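Local coordinates for protein PAN2-PAN3 deadenylation complex catalytic subunit pan2 (Neurospora crassa, PDB 4CZX) that probably acts as the catalytic subunit of a cytoplasmic mRNA deadenylase that shortens poly(A) tails, represented here by its N-terminal WD40 domain, at residues L291-S296 against K302-N307; E40-G45 against T311-S316; R7-L12 against C282-Q287; T258-V261 against Q267-V270; N196-S201 against I205-G210. All blocks are in the same frame, centred on the assembly; numbering follows the deposited sequence.

Contact 1: residues L291-S296 against K302-N307; sequences LHFDVS and KALADN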
# COMPACT_ATOMS: atom_id res chain seq x y z
N LEU A 291 -16.88 -6.37 32.09
CA LEU A 291 -17.46 -7.18 31.00
C LEU A 291 -16.98 -8.62 30.97
O LEU A 291 -17.69 -9.50 30.48
CB LEU A 291 -17.13 -6.55 29.64
CG LEU A 291 -17.80 -5.22 29.31
CD1 LEU A 291 -17.39 -4.82 27.91
CD2 LEU A 291 -19.31 -5.32 29.42
N HIS A 292 -15.75 -8.85 31.43
CA HIS A 292 -15.17 -10.20 31.44
C HIS A 292 -14.33 -10.44 32.67
O HIS A 292 -13.80 -9.51 33.27
CB HIS A 292 -14.31 -10.45 30.18
CG HIS A 292 -14.97 -10.04 28.91
ND1 HIS A 292 -15.99 -10.77 28.33
CD2 HIS A 292 -14.76 -8.97 28.11
CE1 HIS A 292 -16.41 -10.14 27.24
NE2 HIS A 292 -15.67 -9.05 27.07
N PHE A 293 -14.21 -11.71 33.02
CA PHE A 293 -13.53 -12.15 34.24
C PHE A 293 -12.89 -13.52 34.03
O PHE A 293 -13.46 -14.39 33.36
CB PHE A 293 -14.53 -12.20 35.41
CG PHE A 293 -13.95 -12.76 36.67
CD1 PHE A 293 -12.97 -12.06 37.37
CD2 PHE A 293 -14.37 -13.99 37.15
CE1 PHE A 293 -12.44 -12.58 38.53
CE2 PHE A 293 -13.83 -14.52 38.32
CZ PHE A 293 -12.86 -13.81 39.00
N ASP A 294 -11.70 -13.73 34.59
CA ASP A 294 -11.15 -15.08 34.68
C ASP A 294 -10.25 -15.20 35.91
O ASP A 294 -9.82 -14.20 36.49
CB ASP A 294 -10.36 -15.44 33.40
CG ASP A 294 -10.16 -16.94 33.24
OD1 ASP A 294 -10.92 -17.73 33.86
OD2 ASP A 294 -9.22 -17.34 32.50
N VAL A 295 -9.98 -16.44 36.30
CA VAL A 295 -9.06 -16.75 37.39
C VAL A 295 -7.95 -17.67 36.85
O VAL A 295 -8.21 -18.50 35.98
CB VAL A 295 -9.78 -17.43 38.58
CG1 VAL A 295 -10.37 -18.78 38.17
CG2 VAL A 295 -8.83 -17.60 39.76
N SER A 296 -6.73 -17.50 37.34
CA SER A 296 -5.60 -18.33 36.89
C SER A 296 -5.67 -19.76 37.43
O SER A 296 -6.42 -20.03 38.37
CB SER A 296 -4.28 -17.69 37.30
OG SER A 296 -4.08 -17.79 38.71
N LYS A 302 -6.54 -12.91 39.55
CA LYS A 302 -7.89 -12.59 39.10
C LYS A 302 -7.84 -11.48 38.06
O LYS A 302 -7.28 -10.41 38.31
CB LYS A 302 -8.79 -12.14 40.26
CG LYS A 302 -9.29 -13.26 41.17
CD LYS A 302 -8.21 -13.78 42.12
CE LYS A 302 -8.81 -14.70 43.17
NZ LYS A 302 -7.79 -15.21 44.15
N ALA A 303 -8.45 -11.71 36.90
CA ALA A 303 -8.42 -10.72 35.82
C ALA A 303 -9.82 -10.23 35.50
O ALA A 303 -10.75 -11.03 35.45
CB ALA A 303 -7.77 -11.29 34.58
N LEU A 304 -9.95 -8.93 35.25
CA LEU A 304 -11.23 -8.30 34.96
C LEU A 304 -11.06 -7.31 33.81
O LEU A 304 -10.17 -6.46 33.85
CB LEU A 304 -11.78 -7.56 36.18
CG LEU A 304 -12.11 -8.32 37.47
CD1 LEU A 304 -10.86 -8.57 38.32
CD2 LEU A 304 -13.14 -7.55 38.27
N ALA A 305 -11.89 -7.42 32.78
CA ALA A 305 -11.85 -6.45 31.69
C ALA A 305 -13.09 -5.59 31.74
O ALA A 305 -14.18 -6.10 32.02
CB ALA A 305 -11.74 -7.14 30.33
N ASP A 306 -12.94 -4.28 31.50
CA ASP A 306 -14.08 -3.37 31.59
C ASP A 306 -14.43 -2.75 30.24
O ASP A 306 -13.70 -2.91 29.26
CB ASP A 306 -13.85 -2.28 32.65
CG ASP A 306 -12.78 -1.24 32.26
OD1 ASP A 306 -12.43 -1.09 31.08
OD2 ASP A 306 -12.30 -0.55 33.19
N ASN A 307 -15.55 -2.03 30.19
CA ASN A 307 -16.01 -1.52 28.91
C ASN A 307 -15.27 -0.25 28.50
O ASN A 307 -15.57 0.33 27.46
CB ASN A 307 -17.53 -1.29 28.94
CG ASN A 307 -17.92 -0.11 29.79
OD1 ASN A 307 -17.20 0.31 30.68
ND2 ASN A 307 -19.10 0.44 29.50

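Contact 2: residues E40-G45 against T311-S316; sequences ELLWIG and TYVWGS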
# COMPACT_ATOMS: atom_id res chain seq x y z
N GLU A 40 2.67 -18.10 32.17
CA GLU A 40 2.22 -16.92 32.89
C GLU A 40 1.48 -15.92 32.00
O GLU A 40 1.54 -14.70 32.22
CB GLU A 40 3.40 -16.23 33.57
CG GLU A 40 4.09 -17.10 34.60
CD GLU A 40 3.13 -17.49 35.69
OE1 GLU A 40 2.87 -16.63 36.56
OE2 GLU A 40 2.63 -18.64 35.66
N LEU A 41 0.78 -16.43 30.99
CA LEU A 41 0.14 -15.54 30.02
C LEU A 41 -1.33 -15.28 30.33
O LEU A 41 -2.07 -16.18 30.75
CB LEU A 41 0.26 -16.11 28.61
CG LEU A 41 1.69 -16.28 28.07
CD1 LEU A 41 1.67 -16.90 26.68
CD2 LEU A 41 2.41 -14.94 28.08
N LEU A 42 -1.74 -14.04 30.10
CA LEU A 42 -3.16 -13.69 30.01
C LEU A 42 -3.46 -13.26 28.58
O LEU A 42 -2.77 -12.40 28.01
CB LEU A 42 -3.52 -12.57 30.99
CG LEU A 42 -4.98 -12.10 30.97
CD1 LEU A 42 -5.91 -13.17 31.54
CD2 LEU A 42 -5.14 -10.80 31.74
N TRP A 43 -4.49 -13.86 27.99
CA TRP A 43 -4.89 -13.54 26.62
C TRP A 43 -6.15 -12.68 26.57
O TRP A 43 -7.11 -12.92 27.31
CB TRP A 43 -5.11 -14.83 25.84
CG TRP A 43 -3.82 -15.58 25.59
CD1 TRP A 43 -3.20 -16.45 26.43
CD2 TRP A 43 -2.98 -15.48 24.42
NE1 TRP A 43 -2.03 -16.92 25.86
CE2 TRP A 43 -1.88 -16.34 24.63
CE3 TRP A 43 -3.06 -14.77 23.22
CZ2 TRP A 43 -0.86 -16.50 23.68
CZ3 TRP A 43 -2.04 -14.92 22.28
CH2 TRP A 43 -0.97 -15.79 22.51
N ILE A 44 -6.13 -11.68 25.69
CA ILE A 44 -7.25 -10.73 25.54
C ILE A 44 -7.65 -10.64 24.08
O ILE A 44 -6.78 -10.49 23.21
CB ILE A 44 -6.88 -9.32 26.07
CG1 ILE A 44 -6.35 -9.40 27.50
CG2 ILE A 44 -8.04 -8.32 25.91
CD1 ILE A 44 -5.88 -8.09 28.06
N GLY A 45 -8.95 -10.74 23.78
CA GLY A 45 -9.39 -10.63 22.40
C GLY A 45 -10.08 -9.30 22.10
O GLY A 45 -10.65 -8.69 23.01
N THR A 311 -7.93 -3.95 31.14
CA THR A 311 -7.91 -5.25 31.80
C THR A 311 -6.98 -5.17 33.00
O THR A 311 -5.84 -4.72 32.87
CB THR A 311 -7.47 -6.37 30.86
OG1 THR A 311 -8.46 -6.55 29.85
CG2 THR A 311 -7.31 -7.69 31.64
N TYR A 312 -7.48 -5.61 34.15
CA TYR A 312 -6.78 -5.53 35.42
C TYR A 312 -6.44 -6.91 35.93
O TYR A 312 -7.20 -7.86 35.72
CB TYR A 312 -7.62 -4.82 36.49
CG TYR A 312 -8.16 -3.47 36.12
CD1 TYR A 312 -9.35 -3.34 35.42
CD2 TYR A 312 -7.50 -2.31 36.50
CE1 TYR A 312 -9.86 -2.10 35.09
CE2 TYR A 312 -8.00 -1.06 36.18
CZ TYR A 312 -9.18 -0.96 35.47
OH TYR A 312 -9.68 0.27 35.14
N VAL A 313 -5.31 -7.03 36.62
CA VAL A 313 -5.02 -8.25 37.38
C VAL A 313 -4.95 -7.88 38.85
O VAL A 313 -4.24 -6.96 39.23
CB VAL A 313 -3.71 -8.92 36.93
CG1 VAL A 313 -3.27 -9.98 37.95
CG2 VAL A 313 -3.90 -9.55 35.57
N TRP A 314 -5.71 -8.61 39.66
CA TRP A 314 -5.73 -8.42 41.10
C TRP A 314 -5.27 -9.70 41.79
O TRP A 314 -5.37 -10.79 41.22
CB TRP A 314 -7.13 -8.04 41.59
CG TRP A 314 -7.53 -6.61 41.31
CD1 TRP A 314 -7.87 -6.06 40.11
CD2 TRP A 314 -7.63 -5.55 42.28
NE1 TRP A 314 -8.17 -4.73 40.26
CE2 TRP A 314 -8.03 -4.39 41.59
CE3 TRP A 314 -7.42 -5.47 43.66
CZ2 TRP A 314 -8.23 -3.17 42.23
CZ3 TRP A 314 -7.61 -4.26 44.30
CH2 TRP A 314 -8.01 -3.12 43.58
N GLY A 315 -4.78 -9.55 43.01
CA GLY A 315 -4.30 -10.68 43.78
C GLY A 315 -3.44 -10.21 44.94
O GLY A 315 -3.43 -9.02 45.27
N SER A 316 -2.73 -11.15 45.56
CA SER A 316 -1.85 -10.83 46.67
C SER A 316 -0.56 -10.15 46.23
O SER A 316 0.01 -10.50 45.19
CB SER A 316 -1.52 -12.10 47.46
OG SER A 316 -0.47 -11.85 48.37

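Contact 3: residues R7-L12 against C282-Q287; sequences RDWTQL and CYTQPQ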
# COMPACT_ATOMS: atom_id res chain seq x y z
N ARG A 7 -3.14 -6.59 52.39
CA ARG A 7 -1.91 -7.37 52.26
C ARG A 7 -2.17 -8.68 51.50
O ARG A 7 -1.23 -9.41 51.20
CB ARG A 7 -1.30 -7.67 53.63
CG ARG A 7 -0.51 -6.52 54.24
CD ARG A 7 -0.26 -6.73 55.74
NE ARG A 7 -1.52 -6.74 56.48
CZ ARG A 7 -1.62 -6.78 57.81
NH1 ARG A 7 -0.52 -6.81 58.56
NH2 ARG A 7 -2.81 -6.79 58.38
N ASP A 8 -3.44 -8.96 51.21
CA ASP A 8 -3.80 -10.16 50.46
C ASP A 8 -4.47 -9.84 49.14
O ASP A 8 -4.70 -10.73 48.32
CB ASP A 8 -4.75 -11.04 51.26
CG ASP A 8 -4.11 -11.60 52.51
OD1 ASP A 8 -2.90 -11.88 52.48
OD2 ASP A 8 -4.83 -11.74 53.52
N TRP A 9 -4.78 -8.56 48.94
CA TRP A 9 -5.60 -8.14 47.81
C TRP A 9 -5.22 -6.74 47.34
O TRP A 9 -5.45 -5.76 48.04
CB TRP A 9 -7.07 -8.20 48.19
CG TRP A 9 -8.00 -7.91 47.06
CD1 TRP A 9 -8.76 -6.78 46.88
CD2 TRP A 9 -8.29 -8.77 45.95
NE1 TRP A 9 -9.50 -6.89 45.73
CE2 TRP A 9 -9.22 -8.10 45.14
CE3 TRP A 9 -7.84 -10.04 45.57
CZ2 TRP A 9 -9.72 -8.65 43.96
CZ3 TRP A 9 -8.34 -10.59 44.40
CH2 TRP A 9 -9.27 -9.90 43.61
N THR A 10 -4.65 -6.66 46.14
CA THR A 10 -4.30 -5.37 45.57
C THR A 10 -4.25 -5.47 44.05
O THR A 10 -4.21 -6.57 43.49
CB THR A 10 -2.94 -4.87 46.12
OG1 THR A 10 -2.78 -3.48 45.79
CG2 THR A 10 -1.78 -5.67 45.56
N GLN A 11 -4.30 -4.32 43.38
CA GLN A 11 -4.19 -4.28 41.93
C GLN A 11 -2.73 -4.46 41.53
O GLN A 11 -1.88 -3.66 41.90
CB GLN A 11 -4.74 -2.98 41.36
CG GLN A 11 -4.67 -2.91 39.85
CD GLN A 11 -5.36 -1.69 39.28
OE1 GLN A 11 -4.83 -1.01 38.41
NE2 GLN A 11 -6.56 -1.41 39.77
N LEU A 12 -2.47 -5.50 40.75
CA LEU A 12 -1.10 -5.91 40.44
C LEU A 12 -0.63 -5.40 39.08
O LEU A 12 0.57 -5.20 38.86
CB LEU A 12 -0.99 -7.43 40.50
CG LEU A 12 -1.27 -8.03 41.88
CD1 LEU A 12 -1.42 -9.53 41.79
CD2 LEU A 12 -0.17 -7.65 42.86
N CYS A 282 -14.35 -8.49 48.51
CA CYS A 282 -13.37 -7.48 48.14
C CYS A 282 -13.88 -6.63 46.99
O CYS A 282 -14.88 -6.94 46.34
CB CYS A 282 -12.03 -8.13 47.78
SG CYS A 282 -12.13 -9.31 46.44
N TYR A 283 -13.19 -5.52 46.77
CA TYR A 283 -13.59 -4.60 45.73
C TYR A 283 -12.42 -4.34 44.81
O TYR A 283 -11.26 -4.42 45.22
CB TYR A 283 -14.11 -3.29 46.34
CG TYR A 283 -15.30 -3.47 47.26
CD1 TYR A 283 -16.59 -3.55 46.74
CD2 TYR A 283 -15.14 -3.56 48.63
CE1 TYR A 283 -17.68 -3.71 47.57
CE2 TYR A 283 -16.22 -3.72 49.47
CZ TYR A 283 -17.49 -3.79 48.94
OH TYR A 283 -18.58 -3.95 49.77
N THR A 284 -12.73 -4.07 43.55
CA THR A 284 -11.73 -3.65 42.58
C THR A 284 -12.14 -2.27 42.12
O THR A 284 -13.22 -1.79 42.47
CB THR A 284 -11.62 -4.63 41.40
OG1 THR A 284 -12.90 -4.77 40.78
CG2 THR A 284 -11.17 -6.01 41.90
N GLN A 285 -11.30 -1.59 41.35
CA GLN A 285 -11.63 -0.22 40.95
C GLN A 285 -11.69 -0.08 39.45
O GLN A 285 -10.89 0.66 38.87
CB GLN A 285 -10.62 0.77 41.51
CG GLN A 285 -10.06 0.40 42.87
CD GLN A 285 -11.12 0.35 43.95
OE1 GLN A 285 -12.17 0.99 43.83
NE2 GLN A 285 -10.85 -0.41 45.00
N PRO A 286 -12.61 -0.80 38.79
CA PRO A 286 -12.62 -0.69 37.33
C PRO A 286 -13.05 0.71 36.90
O PRO A 286 -13.89 1.32 37.55
CB PRO A 286 -13.65 -1.75 36.91
CG PRO A 286 -14.56 -1.89 38.08
CD PRO A 286 -13.74 -1.59 39.31
N GLN A 287 -12.45 1.22 35.83
CA GLN A 287 -12.84 2.52 35.31
C GLN A 287 -14.26 2.42 34.76
O GLN A 287 -15.09 3.30 35.00
CB GLN A 287 -11.87 3.00 34.23
CG GLN A 287 -12.23 4.36 33.66
CD GLN A 287 -11.29 4.82 32.56
OE1 GLN A 287 -10.44 4.07 32.08
NE2 GLN A 287 -11.44 6.08 32.14

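Contact 4: residues T258-V261 against Q267-V270; sequences TAIV and QIHV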
# COMPACT_ATOMS: atom_id res chain seq x y z
N THR A 258 -15.65 -23.85 46.21
CA THR A 258 -15.75 -22.40 46.32
C THR A 258 -15.91 -21.76 44.94
O THR A 258 -15.27 -22.18 43.97
CB THR A 258 -14.52 -21.83 47.05
OG1 THR A 258 -14.52 -22.30 48.41
CG2 THR A 258 -14.53 -20.33 47.06
N ALA A 259 -16.79 -20.75 44.86
CA ALA A 259 -16.98 -19.97 43.65
C ALA A 259 -16.51 -18.54 43.86
O ALA A 259 -16.57 -18.00 44.97
CB ALA A 259 -18.45 -19.99 43.23
N ILE A 260 -16.05 -17.93 42.77
CA ILE A 260 -15.63 -16.54 42.78
C ILE A 260 -16.63 -15.75 41.94
O ILE A 260 -16.72 -15.96 40.75
CB ILE A 260 -14.22 -16.38 42.19
CG1 ILE A 260 -13.23 -17.26 42.96
CG2 ILE A 260 -13.80 -14.93 42.25
CD1 ILE A 260 -11.89 -17.44 42.23
N VAL A 261 -17.38 -14.86 42.59
CA VAL A 261 -18.51 -14.19 41.96
C VAL A 261 -18.29 -12.69 41.82
O VAL A 261 -17.87 -12.03 42.78
CB VAL A 261 -19.80 -14.43 42.76
CG1 VAL A 261 -21.01 -13.90 41.99
CG2 VAL A 261 -19.95 -15.90 43.08
N GLN A 267 -17.23 -5.62 42.25
CA GLN A 267 -17.33 -6.23 43.57
C GLN A 267 -17.25 -7.74 43.44
O GLN A 267 -17.93 -8.33 42.60
CB GLN A 267 -18.62 -5.83 44.28
CG GLN A 267 -18.80 -6.51 45.62
CD GLN A 267 -20.03 -6.04 46.37
OE1 GLN A 267 -20.42 -6.64 47.38
NE2 GLN A 267 -20.66 -4.97 45.88
N ILE A 268 -16.42 -8.36 44.27
CA ILE A 268 -16.17 -9.79 44.19
C ILE A 268 -16.45 -10.50 45.51
O ILE A 268 -16.04 -10.03 46.57
CB ILE A 268 -14.71 -10.07 43.77
CG1 ILE A 268 -14.43 -9.50 42.38
CG2 ILE A 268 -14.41 -11.56 43.80
CD1 ILE A 268 -13.01 -9.69 41.93
N HIS A 269 -17.17 -11.61 45.45
CA HIS A 269 -17.35 -12.49 46.61
C HIS A 269 -16.66 -13.82 46.35
O HIS A 269 -16.84 -14.41 45.28
CB HIS A 269 -18.82 -12.74 46.92
CG HIS A 269 -19.57 -11.52 47.38
ND1 HIS A 269 -20.81 -11.60 47.96
CD2 HIS A 269 -19.26 -10.21 47.33
CE1 HIS A 269 -21.23 -10.38 48.26
NE2 HIS A 269 -20.31 -9.52 47.88
N VAL A 270 -15.88 -14.28 47.32
CA VAL A 270 -15.30 -15.61 47.26
C VAL A 270 -16.13 -16.44 48.22
O VAL A 270 -16.06 -16.24 49.44
CB VAL A 270 -13.81 -15.63 47.62
CG1 VAL A 270 -13.26 -17.04 47.52
CG2 VAL A 270 -13.03 -14.70 46.70

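Contact 5: residues N196-S201 against I205-G210; sequences NDLDTS and IVTCGG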
# COMPACT_ATOMS: atom_id res chain seq x y z
N ASN A 196 -25.02 -15.27 31.06
CA ASN A 196 -23.91 -14.36 30.80
C ASN A 196 -22.54 -15.02 31.05
O ASN A 196 -21.51 -14.55 30.57
CB ASN A 196 -24.05 -13.11 31.66
CG ASN A 196 -23.16 -11.98 31.18
OD1 ASN A 196 -23.17 -11.65 30.01
ND2 ASN A 196 -22.37 -11.41 32.08
N ASP A 197 -22.55 -16.11 31.81
CA ASP A 197 -21.32 -16.80 32.17
C ASP A 197 -21.61 -18.20 32.68
O ASP A 197 -22.64 -18.45 33.32
CB ASP A 197 -20.55 -16.01 33.25
CG ASP A 197 -19.04 -16.32 33.24
OD1 ASP A 197 -18.61 -17.21 32.48
OD2 ASP A 197 -18.28 -15.66 33.99
N LEU A 198 -20.69 -19.12 32.41
CA LEU A 198 -20.77 -20.48 32.90
C LEU A 198 -19.37 -20.96 33.27
O LEU A 198 -18.42 -20.74 32.52
CB LEU A 198 -21.40 -21.41 31.84
CG LEU A 198 -21.52 -22.90 32.25
CD1 LEU A 198 -22.74 -23.57 31.63
CD2 LEU A 198 -20.26 -23.71 31.92
N ASP A 199 -19.25 -21.62 34.42
CA ASP A 199 -18.03 -22.36 34.73
C ASP A 199 -18.43 -23.69 35.33
O ASP A 199 -19.57 -23.86 35.77
CB ASP A 199 -17.11 -21.58 35.69
CG ASP A 199 -15.67 -22.08 35.64
OD1 ASP A 199 -15.34 -22.82 34.69
OD2 ASP A 199 -14.88 -21.74 36.55
N THR A 200 -17.49 -24.63 35.35
CA THR A 200 -17.79 -25.93 35.90
C THR A 200 -16.51 -26.61 36.38
O THR A 200 -15.45 -26.42 35.80
CB THR A 200 -18.53 -26.83 34.86
OG1 THR A 200 -18.68 -28.15 35.38
CG2 THR A 200 -17.77 -26.90 33.54
N SER A 201 -16.64 -27.36 37.48
CA SER A 201 -15.63 -28.27 37.98
C SER A 201 -16.18 -29.67 37.80
O SER A 201 -17.30 -29.82 37.29
CB SER A 201 -15.32 -27.99 39.45
OG SER A 201 -16.46 -28.24 40.26
N ILE A 205 -21.76 -27.18 38.35
CA ILE A 205 -21.93 -26.11 37.38
C ILE A 205 -22.37 -24.84 38.10
O ILE A 205 -23.19 -24.91 39.03
CB ILE A 205 -22.97 -26.43 36.30
CG1 ILE A 205 -22.84 -27.87 35.80
CG2 ILE A 205 -22.87 -25.40 35.14
CD1 ILE A 205 -23.93 -28.25 34.82
N VAL A 206 -21.84 -23.70 37.67
CA VAL A 206 -22.31 -22.41 38.18
C VAL A 206 -22.57 -21.47 37.00
O VAL A 206 -21.81 -21.44 36.03
CB VAL A 206 -21.31 -21.77 39.17
CG1 VAL A 206 -21.39 -22.45 40.54
CG2 VAL A 206 -19.87 -21.81 38.60
N THR A 207 -23.66 -20.71 37.07
CA THR A 207 -23.98 -19.79 35.99
C THR A 207 -24.45 -18.44 36.49
O THR A 207 -24.98 -18.32 37.61
CB THR A 207 -25.09 -20.33 35.04
OG1 THR A 207 -26.31 -20.48 35.77
CG2 THR A 207 -24.67 -21.66 34.40
N CYS A 208 -24.24 -17.43 35.65
CA CYS A 208 -24.83 -16.11 35.82
C CYS A 208 -25.72 -15.82 34.62
O CYS A 208 -25.43 -16.25 33.52
CB CYS A 208 -23.74 -15.04 35.93
SG CYS A 208 -22.58 -15.29 37.27
N GLY A 209 -26.82 -15.10 34.82
CA GLY A 209 -27.67 -14.80 33.69
C GLY A 209 -28.85 -13.94 34.11
O GLY A 209 -28.81 -13.31 35.17
N GLY A 210 -29.89 -13.93 33.28
CA GLY A 210 -31.08 -13.14 33.56
C GLY A 210 -32.34 -13.60 32.86
O GLY A 210 -32.30 -14.51 32.02

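Contact 1: residues L291-S296 against K302-N307
L291 and H292 share a single acceptor. A305 O takes a nearly straight hydrogen bond from L291 N (2.7 Å, 172°) and a longer one from H292 N (3.2 Å), so that two residues face one, as in a classic beta bulge. The L291 side chain crosses that of N307 at about a right angle, with CD1 3.7 Å from N307 CB. H292 returns the backbone pairing, its O receiving A305 N at 2.9 Å. The imidazole meets A305 CB at its edge, 4.2 Å from H292 CD2, while NE2 bonds to A30 O. F293 then turns to the opposite face. With CG anti to the backbone N (chi1 174°), its ring runs alongside L304 and K302 and points the same way as both. L304 CG approaches the ring edge, 3.8 Å from F293 CD1, and the same CD1 lies 3.1 Å from A303 O, obliquely to the ring. D294 restores the hydrogen-bonded pairing: it donates to A303 O and receives A303 N at 2.9 Å in an almost linear bond (179°). Its carboxylate leads away from the hairpin, forming a salt bridge with R250 and accepting a hydrogen bond from F35 N, so both buried oxygens are satisfied by neighbouring sheets. V295, opposite K302, continues the face of F293, which packs mainly on strands 248-251 and 258-262; the A303 and A305 face packs on strand 32-35, and D294 reaches both neighbours. The arrangement is characteristic of the two innermost strands of a blade in a WD40 beta-propeller.

Contact 2: residues E40-G45 against T311-S316
T311 OG1 is the one side-chain polar atom in this otherwise apolar meeting, and I44 CD1 comes to 3.5 Å from it. No hydrogen bond crosses between the two strands; the hydroxyl is met by a methyl group, and T311 CB stands 3.7 Å from the same I44 CD1. I44 can reach this far because its chain is extended at the second torsion (chi2 176°), which carries CD1 out to the end of the threonine, the two side chains approaching tip to tip. The other branch of T311 is turned to L42: CG2 lies 3.8 Å from L42 CD2, again tip to tip, and 3.9 Å from I44 CD1. Beyond it, V313 CG2 approaches L42 CD2 more loosely, at 4.2 Å. The short strand axes pass 10.1 Å apart at 155°, too distant for backbone pairing, as expected of two sheets packed face to face. They belong to adjacent blades of the beta-propeller, strand 41-45 to the predicted first WD repeat and strand 310-315 to the blade that closes the ring. Alternation along each strand sends the neighbouring aromatics the other way: W43 meets F78 and F80, and W314 stacks on W9. I44 is also packed by V15 and Y17. At the strand's start, the carboxylate of E40 accepts backbone hydrogen bonds from F322 and T323, bringing the C-terminal tail against the first blade.

Contact 3: residues R7-L12 against C282-Q287
A sulfur-aromatic contact joins two blades of the propeller here, with C282 lying over one face of the W9 indole. The sulfur SG sits 3.7 Å from the centroid of the six-membered ring, while CB makes a CH-pi contact with the five-membered ring, also 3.7 Å from its centroid. One cysteine side chain therefore spans both rings. SG lies between the backbone N and the carbonyl carbon (chi1 58°), which brings it within 3.4 Å of W9 CE2. The opposite indole face is stacked against W314, so W9 is sandwiched between a cysteine and a tryptophan. This is part of the ring closure of the propeller: the N-terminal strand 10-16 forms the outer edge of the last blade, next to strand 310-315, and W9 just before it reaches across to strand 279-283 of the preceding blade. The indole N-H is used as well, W9 NE1 donating to Y283 O at 3.1 Å with an angle of 161°. The acceptor lies in the ring plane, whereas the donor stands well above the carbonyl plane, 48° out of it. At the same rim T284 CG2 comes to 3.6 Å from W9 CZ2; its hydroxyl OG1 is hydrogen-bonded to G266 O.

Contact 4: residues T258-V261 against Q267-V270
I268 leans over the backbone of V261 before it meets I260. Its CB is 3.8 Å from V261 O, and CG2, anti to the backbone N, lies 3.6 Å from that same oxygen. CG2 also touches I260 CG2 at 3.8 Å, the two isoleucines lying side by side and pointing the same way. The other branch leaves the hairpin: I268 CD1 reaches W9 and L304, in the adjacent blade. Further along the same face, T258 CG2 meets V270 CG1 at 3.6 Å. Strands 258-262 and 267-272 are the two middle strands of a propeller blade, with 248-251 inside them and 279-283 outside. They are joined at the hydrogen-bonded pair V261 and H269, where V261 N donates to H269 O at 2.8 Å, almost straight (174°), and H269 N donates to V261 O, likewise at 2.8 Å. Within its own strand, H269 NE2 donates to Q267 OE1 at 2.9 Å, near the plane of the imidazole, and F242 meets the ring edge-to-face, two contacts that would restrain its rotation. One face of the hairpin is thus lined by methyl groups, while the other combines V261 with the partly exposed H269, whose NE2 is satisfied within its own strand, consistent with a proton there.

Contact 5: residues N196-S201 against I205-G210
The flat carboxylates of D197 and D199 lead away from the facing strand and leave their CB atoms to touch it: D199 CB is 4.0 Å from V206 CG2, and D197 CB is 4.3 Å from C208 CB. Both have CG roughly anti to the backbone N, which turns their oxygens to the neighbouring strand 248-251. D197 forms a salt bridge with R250 and accepts from V249 N; D199 forms one with K160 and accepts from M251 N. These buried charges thus join adjoining blades of the propeller near its centre, from the innermost strand of their own blade. The amide of N196 bonds to A247 O through ND2, near a MES buffer molecule probably from the crystallisation liquor. At the end away from the turn the pairing carries a classic beta bulge: C208 O accepts from N196 N at 2.7 Å, somewhat bent (139°), and weakly from D197 N at 3.4 Å. Regular pairing follows, with D199 N donating to V206 O and V206 N to D199 O, each at 3.0 Å. On the reverse face L198 CD1 touches both T207 CG2 (3.9 Å) and I205 CG2 (4.0 Å). T207 OG1 is hydrogen-bonded to H191 NE2, a pairing that recalls the histidine and serine or threonine of the WD40 structural tetrad.

Contacts 1 and 5 lie nearest the chain centre, each about 9 Å from it, and are alike: inner-strand hairpins with a bulge and buried aspartates. R250, lying between them, forms salt bridges with D294 of contact 1 and D197 of contact 5. Contact 4 is the hairpin of the intervening blade, further out, with methyl packing on one face and a valine with a partly exposed histidine on the other. Contacts 2 and 3 join sheets by side chains instead: contact 2 is almost wholly apolar, whereas contact 3, about 20 Å from the centre, relies on an indole. Contacts 1, 2 and 3 share the closing blade, where strand 310-315 pairs with both 302-306 and 10-16.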